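Local structure of AF1502 (Archaeoglobus fulgidus, 5A1Q) at residues A[27-32]-A[47-52]. The protein is of unknown function but represents the STAC domain, which is associated with transmembrane solute transport and two-component signal transduction systems. Residues are numbered along the deposited sequence; the frame is centred on the assembly and turned at random. Where two conformers were deposited one is given.
Sequences NKAMES and LSVLKM
The methyl group of Ala-29 carries one side of this contact, meeting branches of both Val-49 and Leu-50 on the facing helix. Its CB lies 3.9 Å from CD2 of Leu-50 and 4.1 Å from CG1 of Val-49, ordinary van der Waals spacing with no polar atom involved. Val-49 aims its CB at the facing helix, and with CG1 anti to its backbone N (chi1 175°) it is this branch that reaches the alanine. Leu-50 arrives differently: its CB does not aim straight across, but CD2, the branch that turns off the extended line, comes back to the methyl, with CG behind at 4.2 Å from Ala-29 CB. With so short a side chain at Ala-29, the backbones come close, the CA atoms of Ala-29 and Val-49 being 6.5 Å apart. The two segments bury only a small mutual surface, 109 Å² with both sides summed.

Next to it, on the alanine's own helix, Ser-32 turns its hydroxyl back onto the backbone, OG donating to O of Lys-28 at 2.8 Å. That carbonyl also takes the helical bond from Ser-32 N, the two donors approaching from opposite faces of its plane. The OG proton of this buried serine finds its acceptor inside its own helix.

Helix 22-33 and helix 43-51 meet here inside the four-helix chain. Leu-50 also packs on Phe-25 of helix 22-33 and on Val-60 of helix 57-70, Leu-47 reaches Leu-10 and Leu-14 of helix 7-18, and Val-49 touches Met-52 of the second subunit, placing the contact between the chain's core and the dimer interface.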
loop_
_atom_site.group_PDB
_atom_site.type_symbol
_atom_site.label_atom_id
_atom_site.label_comp_id
_atom_site.label_asym_id
_atom_site.label_seq_id
_atom_site.Cartn_x
_atom_site.Cartn_y
_atom_site.Cartn_z
ATOM N N ASN A 27 -6.653 0.811 6.832
ATOM C CA ASN A 27 -7.650 1.305 5.894
ATOM C C ASN A 27 -6.907 1.854 4.603
ATOM O O ASN A 27 -7.357 1.601 3.462
ATOM C CB ASN A 27 -8.423 2.425 6.536
ATOM C CG ASN A 27 -9.333 1.972 7.682
ATOM O OD1 ASN A 27 -9.664 0.794 7.859
ATOM N ND2 ASN A 27 -9.802 2.934 8.403
ATOM N N LYS A 28 -5.821 2.620 4.790
ATOM C CA LYS A 28 -5.143 3.180 3.611
ATOM C C LYS A 28 -4.530 2.028 2.729
ATOM O O LYS A 28 -4.576 2.097 1.475
ATOM C CB LYS A 28 -4.082 4.169 4.016
ATOM C CG LYS A 28 -4.679 5.434 4.669
ATOM C CD LYS A 28 -5.349 6.374 3.746
ATOM C CE LYS A 28 -6.038 7.529 4.493
ATOM N NZ LYS A 28 -7.282 7.872 3.735
ATOM N N ALA A 29 -4.017 0.950 3.355
ATOM C CA ALA A 29 -3.494 -0.156 2.562
ATOM C C ALA A 29 -4.651 -0.821 1.762
ATOM O O ALA A 29 -4.529 -1.137 0.596
ATOM C CB ALA A 29 -2.825 -1.179 3.478
HETATM N N MSE A 30 -5.743 -1.148 2.488
HETATM C CA MSE A 30 -6.965 -1.741 1.848
HETATM C C MSE A 30 -7.425 -0.888 0.663
HETATM O O MSE A 30 -7.684 -1.416 -0.427
HETATM C CB MSE A 30 -8.146 -1.896 2.896
HETATM C CG MSE A 30 -7.807 -2.991 3.809
HETATM SE SE MSE A 30 -9.158 -2.947 5.227
HETATM C CE MSE A 30 -10.633 -3.365 4.001
ATOM N N GLU A 31 -7.530 0.406 0.878
ATOM C CA GLU A 31 -8.061 1.341 -0.129
ATOM C C GLU A 31 -7.093 1.411 -1.348
ATOM O O GLU A 31 -7.566 1.405 -2.492
ATOM C CB GLU A 31 -8.292 2.698 0.439
ATOM C CG GLU A 31 -9.389 2.793 1.529
ATOM C CD GLU A 31 -9.287 4.022 2.397
ATOM O OE1 GLU A 31 -8.473 4.942 2.137
ATOM O OE2 GLU A 31 -10.040 4.052 3.423
ATOM N N SER A 32 -5.781 1.439 -1.063
ATOM C CA SER A 32 -4.785 1.459 -2.178
ATOM C C SER A 32 -4.917 0.224 -3.044
ATOM O O SER A 32 -4.778 0.293 -4.255
ATOM C CB SER A 32 -3.358 1.503 -1.624
ATOM O OG SER A 32 -3.168 2.679 -0.867
ATOM N N LEU A 47 -1.155 -7.249 4.560
ATOM C CA LEU A 47 0.012 -7.194 5.385
ATOM C C LEU A 47 1.304 -7.014 4.603
ATOM O O LEU A 47 2.239 -6.359 5.134
ATOM C CB LEU A 47 0.111 -8.470 6.282
ATOM C CG LEU A 47 -1.015 -8.559 7.269
ATOM C CD1 LEU A 47 -0.952 -9.902 7.975
ATOM C CD2 LEU A 47 -0.981 -7.422 8.275
ATOM N N SER A 48 1.409 -7.572 3.403
ATOM C CA SER A 48 2.608 -7.385 2.605
ATOM C C SER A 48 2.856 -5.861 2.335
ATOM O O SER A 48 4.010 -5.398 2.332
ATOM C CB SER A 48 2.591 -8.201 1.305
ATOM O OG SER A 48 1.686 -7.662 0.311
ATOM N N VAL A 49 1.821 -5.109 2.046
ATOM C CA VAL A 49 1.952 -3.639 1.894
ATOM C C VAL A 49 2.483 -2.973 3.156
ATOM O O VAL A 49 3.444 -2.250 3.130
ATOM C CB VAL A 49 0.641 -2.965 1.407
ATOM C CG1 VAL A 49 0.716 -1.450 1.362
ATOM C CG2 VAL A 49 0.257 -3.591 0.076
ATOM N N LEU A 50 1.898 -3.293 4.316
ATOM C CA LEU A 50 2.286 -2.699 5.544
ATOM C C LEU A 50 3.689 -3.129 5.966
ATOM O O LEU A 50 4.402 -2.306 6.598
ATOM C CB LEU A 50 1.286 -2.985 6.649
ATOM C CG LEU A 50 -0.115 -2.372 6.412
ATOM C CD1 LEU A 50 -1.076 -2.794 7.532
ATOM C CD2 LEU A 50 -0.012 -0.896 6.198
ATOM N N LYS A 51 4.131 -4.326 5.593
ATOM C CA LYS A 51 5.519 -4.728 5.844
ATOM C C LYS A 51 6.556 -3.872 5.075
ATOM O O LYS A 51 7.716 -3.799 5.476
ATOM C CB LYS A 51 5.697 -6.184 5.514
ATOM C CG LYS A 51 6.875 -6.791 6.211
ATOM C CD LYS A 51 6.634 -8.279 6.493
ATOM C CE LYS A 51 6.072 -9.023 5.293
ATOM N NZ LYS A 51 6.291 -10.494 5.473
HETATM N N MSE A 52 6.118 -3.267 3.959
HETATM C CA MSE A 52 7.012 -2.393 3.136
HETATM C C MSE A 52 7.163 -1.027 3.832
HETATM O O MSE A 52 7.981 -0.174 3.406
HETATM C CB MSE A 52 6.500 -2.347 1.648
HETATM C CG MSE A 52 6.796 -3.618 0.838
HETATM SE SE MSE A 52 5.832 -3.644 -0.898
HETATM C CE MSE A 52 6.632 -1.991 -1.623
#